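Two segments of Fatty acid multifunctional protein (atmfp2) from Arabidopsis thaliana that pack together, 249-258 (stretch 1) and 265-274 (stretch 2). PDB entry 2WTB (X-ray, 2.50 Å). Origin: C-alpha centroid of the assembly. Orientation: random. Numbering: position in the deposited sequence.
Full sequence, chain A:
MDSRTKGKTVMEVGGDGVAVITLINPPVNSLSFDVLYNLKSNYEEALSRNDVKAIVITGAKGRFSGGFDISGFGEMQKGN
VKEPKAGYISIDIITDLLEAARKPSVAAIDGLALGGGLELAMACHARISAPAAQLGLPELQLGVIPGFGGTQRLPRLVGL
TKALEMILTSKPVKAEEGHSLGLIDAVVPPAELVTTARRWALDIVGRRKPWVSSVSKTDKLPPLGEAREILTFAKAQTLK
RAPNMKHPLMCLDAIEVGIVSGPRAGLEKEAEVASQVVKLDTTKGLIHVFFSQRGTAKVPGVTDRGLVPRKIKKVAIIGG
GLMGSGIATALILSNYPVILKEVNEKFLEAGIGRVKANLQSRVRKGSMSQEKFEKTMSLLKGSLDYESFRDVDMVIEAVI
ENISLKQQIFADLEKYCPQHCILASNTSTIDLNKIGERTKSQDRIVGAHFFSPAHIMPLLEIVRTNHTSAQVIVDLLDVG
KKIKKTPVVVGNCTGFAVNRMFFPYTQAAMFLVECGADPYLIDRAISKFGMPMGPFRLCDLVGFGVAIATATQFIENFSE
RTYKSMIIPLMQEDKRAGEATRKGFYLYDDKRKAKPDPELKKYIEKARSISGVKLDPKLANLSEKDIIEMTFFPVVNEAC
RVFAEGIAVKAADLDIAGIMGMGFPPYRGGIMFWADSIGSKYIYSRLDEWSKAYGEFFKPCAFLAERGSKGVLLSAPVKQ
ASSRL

Stretch 1 249-258: LMCLDAIEVG
Stretch 2 265-274: AGLEKEAEVA

The backbones of these helices touch at two glycines: Gly-258 CA lies 3.5 Å from Gly-266 CA. Gly-266 has no room for a side chain, and Gly-258 has little. An ideal CB built on Gly-266 would fall 2.5 Å from Gly-258 CA, a clash, and one on Gly-258 would stand a tight 3.5 Å from Gly-266 CA.

Both stretches are helical throughout, with phi/psi near -65/-40 and i to i+4 hydrogen bonds such as Val-257 N to Asp-253 O (3.0 Å) and Val-273 N to Lys-269 O (3.0 Å). They run nearly antiparallel, at 165°, and their axes approach to 7.6 Å. The CA-to-CA spacing widens away from the glycines: 3.5 Å at Gly-258 and Gly-266, 5.0 Å from Ala-254 CA to Glu-270 CA, and 6.5 Å from Met-250 CA to Val-273 CA.

Ala-254, one turn before Gly-258, suits the intermediate gap, its CB 3.9 Å from Glu-270 CA; the Glu-270 side chain is not modelled beyond CA. At the wide end, Val-273 (chi1 t) points toward stretch 1 and fills the space, placing CG1 3.4 Å from Met-250 O and 3.8 Å from Met-250 CB. Met-250 (m, t, t) leads its end away, so its CB makes the apolar contact.

Lys-269 (t, m, t, m) contributes its aliphatic chain: CG sits 3.6 Å from Val-257 CG2, CD 3.5 Å from Ala-254 CA, and CE 3.6 Å from Asp-253 CB. The long methylene run can thus cover stretch 1 while NZ lies beyond these contacts. Asp-253 (chi1 m) uses OD1 in a hydrogen bond elsewhere in the structure. Val-257 (chi1 t) points toward stretch 2 with two apolar methyls; besides CG2 on Lys-269, its CG1 lies 4.2 Å from Ala-265 CB, a small group also pointing across. No hydrogen bond joins the stretches among the modelled atoms; close packing, burying 373 Å², makes the contact.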

ATOM      1  N   LEU A 249      19.782   0.047   5.403  1.00 87.05           N
ATOM      2  CA  LEU A 249      21.178   0.229   5.779  1.00 84.51           C
ATOM      3  C   LEU A 249      21.964  -1.049   5.524  1.00 86.19           C
ATOM      4  O   LEU A 249      23.120  -1.004   5.103  1.00 82.13           O
ATOM      5  CB  LEU A 249      21.290   0.625   7.251  1.00 82.05           C
ATOM      6  CG  LEU A 249      20.432   1.811   7.686  1.00 94.50           C
ATOM      7  CD1 LEU A 249      20.499   1.984   9.194  1.00104.44           C
ATOM      8  CD2 LEU A 249      20.861   3.083   6.967  1.00 93.38           C
ATOM      9  N   MET A 250      21.331  -2.187   5.787  1.00 72.81           N
ATOM     10  CA  MET A 250      21.951  -3.481   5.537  1.00 75.74           C
ATOM     11  C   MET A 250      22.205  -3.669   4.047  1.00 78.28           C
ATOM     12  O   MET A 250      23.148  -4.353   3.647  1.00 83.77           O
ATOM     13  CB  MET A 250      21.067  -4.612   6.062  1.00 77.50           C
ATOM     14  CG  MET A 250      20.832  -4.579   7.564  1.00 80.73           C
ATOM     15  SD  MET A 250      19.740  -5.903   8.122  1.00 84.37           S
ATOM     16  CE  MET A 250      19.773  -5.645   9.895  1.00195.63           C
ATOM     17  N   CYS A 251      21.359  -3.052   3.229  1.00 68.17           N
ATOM     18  CA  CYS A 251      21.499  -3.128   1.780  1.00 65.72           C
ATOM     19  C   CYS A 251      22.610  -2.200   1.305  1.00 83.30           C
ATOM     20  O   CYS A 251      23.332  -2.515   0.359  1.00 63.96           O
ATOM     21  CB  CYS A 251      20.181  -2.766   1.091  1.00 63.96           C
ATOM     22  SG  CYS A 251      20.279  -2.698  -0.714  1.00 66.51           S
ATOM     23  N   LEU A 252      22.737  -1.053   1.964  1.00 66.32           N
ATOM     24  CA  LEU A 252      23.786  -0.100   1.632  1.00 81.21           C
ATOM     25  C   LEU A 252      25.156  -0.684   1.953  1.00 75.88           C
ATOM     26  O   LEU A 252      26.141  -0.390   1.276  1.00 76.65           O
ATOM     27  CB  LEU A 252      23.578   1.217   2.379  1.00 67.27           C
ATOM     28  CG  LEU A 252      22.376   2.047   1.925  1.00 74.21           C
ATOM     29  CD1 LEU A 252      22.090   3.168   2.912  1.00 77.10           C
ATOM     30  CD2 LEU A 252      22.604   2.598   0.525  1.00 63.65           C
ATOM     31  N   ASP A 253      25.209  -1.515   2.988  1.00 71.48           N
ATOM     32  CA  ASP A 253      26.434  -2.220   3.343  1.00 75.05           C
ATOM     33  C   ASP A 253      26.946  -3.043   2.166  1.00 77.18           C
ATOM     34  O   ASP A 253      28.099  -2.907   1.757  1.00 68.25           O
ATOM     35  CB  ASP A 253      26.202  -3.135   4.546  1.00 89.86           C
ATOM     36  CG  ASP A 253      26.090  -2.369   5.846  1.00 96.87           C
ATOM     37  OD1 ASP A 253      26.507  -1.193   5.879  1.00 93.43           O
ATOM     38  OD2 ASP A 253      25.588  -2.947   6.834  1.00101.56           O
ATOM     39  N   ALA A 254      26.081  -3.898   1.630  1.00 67.48           N
ATOM     40  CA  ALA A 254      26.449  -4.756   0.512  1.00 65.89           C
ATOM     41  C   ALA A 254      26.956  -3.936  -0.667  1.00 74.15           C
ATOM     42  O   ALA A 254      27.837  -4.376  -1.408  1.00 67.13           O
ATOM     43  CB  ALA A 254      25.264  -5.615   0.089  1.00 64.96           C
ATOM     44  N   ILE A 255      26.398  -2.742  -0.837  1.00 76.76           N
ATOM     45  CA  ILE A 255      26.779  -1.876  -1.946  1.00 80.51           C
ATOM     46  C   ILE A 255      28.191  -1.332  -1.747  1.00 83.25           C
ATOM     47  O   ILE A 255      29.013  -1.363  -2.664  1.00 60.51           O
ATOM     48  CB  ILE A 255      25.781  -0.709  -2.132  1.00 77.00           C
ATOM     49  CG1 ILE A 255      24.376  -1.249  -2.416  1.00 82.56           C
ATOM     50  CG2 ILE A 255      26.228   0.206  -3.260  1.00 66.41           C
ATOM     51  CD1 ILE A 255      23.355  -0.176  -2.742  1.00 58.67           C
ATOM     52  N   GLU A 256      28.468  -0.846  -0.540  1.00 63.85           N
ATOM     53  CA  GLU A 256      29.775  -0.288  -0.216  1.00 78.25           C
ATOM     54  C   GLU A 256      30.882  -1.332  -0.328  1.00 79.70           C
ATOM     55  O   GLU A 256      31.929  -1.076  -0.924  1.00 73.06           O
ATOM     56  CB  GLU A 256      29.765   0.322   1.187  1.00 84.11           C
ATOM     57  CG  GLU A 256      31.080   0.970   1.589  1.00 75.74           C
ATOM     58  CD  GLU A 256      30.952   1.806   2.844  1.00 83.39           C
ATOM     59  OE1 GLU A 256      31.927   2.504   3.199  1.00 93.17           O
ATOM     60  OE2 GLU A 256      29.875   1.767   3.475  1.00 80.95           O
ATOM     61  N   VAL A 257      30.646  -2.507   0.247  1.00 66.26           N
ATOM     62  CA  VAL A 257      31.616  -3.593   0.196  1.00 70.32           C
ATOM     63  C   VAL A 257      32.003  -3.928  -1.241  1.00 66.31           C
ATOM     64  O   VAL A 257      33.183  -4.095  -1.553  1.00 67.73           O
ATOM     65  CB  VAL A 257      31.081  -4.860   0.888  1.00 73.62           C
ATOM     66  CG1 VAL A 257      32.055  -6.016   0.713  1.00 71.39           C
ATOM     67  CG2 VAL A 257      30.827  -4.586   2.359  1.00 70.82           C
ATOM     68  N   GLY A 258      31.005  -4.022  -2.113  1.00 62.70           N
ATOM     69  CA  GLY A 258      31.245  -4.329  -3.509  1.00 64.04           C
ATOM     70  C   GLY A 258      32.096  -3.281  -4.198  1.00 73.14           C
ATOM     71  O   GLY A 258      32.899  -3.595  -5.076  1.00 58.20           O
ATOM     72  N   ALA A 265      33.658  -9.780  -3.499  1.00 63.89           N
ATOM     73  CA  ALA A 265      33.424  -9.585  -2.076  1.00 68.66           C
ATOM     74  C   ALA A 265      32.013  -9.049  -1.869  1.00 73.45           C
ATOM     75  O   ALA A 265      31.304  -9.466  -0.954  1.00 74.73           O
ATOM     76  CB  ALA A 265      34.450  -8.625  -1.488  1.00 66.80           C
ATOM     77  N   GLY A 266      31.611  -8.127  -2.737  1.00 63.58           N
ATOM     78  CA  GLY A 266      30.289  -7.535  -2.662  1.00 69.88           C
ATOM     79  C   GLY A 266      29.184  -8.567  -2.754  1.00 62.98           C
ATOM     80  O   GLY A 266      28.202  -8.501  -2.017  1.00 63.75           O
ATOM     81  N   LEU A 267      29.343  -9.526  -3.662  1.00 67.16           N
ATOM     82  CA  LEU A 267      28.342 -10.568  -3.851  1.00 68.29           C
ATOM     83  C   LEU A 267      28.110 -11.352  -2.564  1.00 75.64           C
ATOM     84  O   LEU A 267      26.994 -11.403  -2.050  1.00 80.47           O
ATOM     85  CB  LEU A 267      28.749 -11.515  -4.984  1.00 66.01           C
ATOM     86  CG  LEU A 267      28.711 -10.927  -6.396  1.00 73.92           C
ATOM     87  CD1 LEU A 267      29.125 -11.964  -7.429  1.00 71.40           C
ATOM     88  CD2 LEU A 267      27.329 -10.386  -6.711  1.00 57.74           C
ATOM     89  N   GLU A 268      29.173 -11.955  -2.046  1.00 82.97           N
ATOM     90  CA  GLU A 268      29.080 -12.745  -0.825  1.00 89.01           C
ATOM     91  C   GLU A 268      28.511 -11.929   0.335  1.00 92.85           C
ATOM     92  O   GLU A 268      27.840 -12.471   1.215  1.00 70.84           O
ATOM     93  CB  GLU A 268      30.447 -13.331  -0.470  1.00 69.75           C
ATOM     94  CG  GLU A 268      30.958 -14.317  -1.509  1.00 93.72           C
ATOM     95  CD  GLU A 268      32.418 -14.678  -1.317  1.00 99.82           C
ATOM     96  OE1 GLU A 268      33.051 -14.145  -0.379  1.00 96.80           O
ATOM     97  OE2 GLU A 268      32.931 -15.495  -2.111  1.00104.27           O
ATOM     98  N   LYS A 269      28.770 -10.624   0.324  1.00 68.80           N
ATOM     99  CA  LYS A 269      28.238  -9.731   1.346  1.00 69.88           C
ATOM    100  C   LYS A 269      26.727  -9.602   1.208  1.00 81.34           C
ATOM    101  O   LYS A 269      26.004  -9.571   2.205  1.00 70.27           O
ATOM    102  CB  LYS A 269      28.890  -8.352   1.251  1.00 69.39           C
ATOM    103  CG  LYS A 269      28.939  -7.595   2.571  1.00 79.08           C
ATOM    104  CD  LYS A 269      27.580  -7.052   2.970  1.00 82.57           C
ATOM    105  CE  LYS A 269      27.625  -6.400   4.347  1.00 88.05           C
ATOM    106  NZ  LYS A 269      27.836  -7.388   5.442  1.00 87.39           N
ATOM    107  N   GLU A 270      26.260  -9.518  -0.035  1.00 76.78           N
ATOM    108  CA  GLU A 270      24.834  -9.443  -0.325  1.00 76.91           C
ATOM    109  C   GLU A 270      24.150 -10.762   0.018  1.00 79.44           C
ATOM    110  O   GLU A 270      23.069 -10.778   0.604  1.00 82.22           O
ATOM    111  N   ALA A 271      24.793 -11.867  -0.347  1.00 74.58           N
ATOM    112  CA  ALA A 271      24.272 -13.192  -0.044  1.00 67.46           C
ATOM    113  C   ALA A 271      24.055 -13.365   1.454  1.00 78.09           C
ATOM    114  O   ALA A 271      23.089 -13.999   1.884  1.00 80.19           O
ATOM    115  CB  ALA A 271      25.215 -14.260  -0.569  1.00 69.62           C
ATOM    116  N   GLU A 272      24.958 -12.795   2.245  1.00 76.58           N
ATOM    117  CA  GLU A 272      24.865 -12.864   3.699  1.00 80.45           C
ATOM    118  C   GLU A 272      23.749 -11.965   4.223  1.00 77.22           C
ATOM    119  O   GLU A 272      22.938 -12.384   5.045  1.00 80.01           O
ATOM    120  CB  GLU A 272      26.202 -12.478   4.338  1.00 80.67           C
ATOM    121  CG  GLU A 272      26.203 -12.527   5.860  1.00 92.36           C
ATOM    122  CD  GLU A 272      27.547 -12.146   6.458  1.00 93.19           C
ATOM    123  OE1 GLU A 272      28.526 -12.008   5.693  1.00 83.14           O
ATOM    124  OE2 GLU A 272      27.623 -11.984   7.693  1.00 98.98           O
ATOM    125  N   VAL A 273      23.714 -10.728   3.738  1.00 78.62           N
ATOM    126  CA  VAL A 273      22.698  -9.764   4.149  1.00 83.44           C
ATOM    127  C   VAL A 273      21.289 -10.242   3.808  1.00 82.83           C
ATOM    128  O   VAL A 273      20.335  -9.982   4.546  1.00 76.18           O
ATOM    129  CB  VAL A 273      22.938  -8.387   3.496  1.00 83.97           C
ATOM    130  CG1 VAL A 273      21.730  -7.483   3.687  1.00 87.00           C
ATOM    131  CG2 VAL A 273      24.187  -7.745   4.068  1.00 72.03           C
ATOM    132  N   ALA A 274      21.167 -10.946   2.689  1.00 79.20           N
ATOM    133  CA  ALA A 274      19.872 -11.425   2.221  1.00 76.02           C
ATOM    134  C   ALA A 274      19.340 -12.570   3.078  1.00 86.58           C
ATOM    135  O   ALA A 274      18.136 -12.675   3.310  1.00 82.54           O
ATOM    136  CB  ALA A 274      19.964 -11.851   0.763  1.00 67.17           C
TER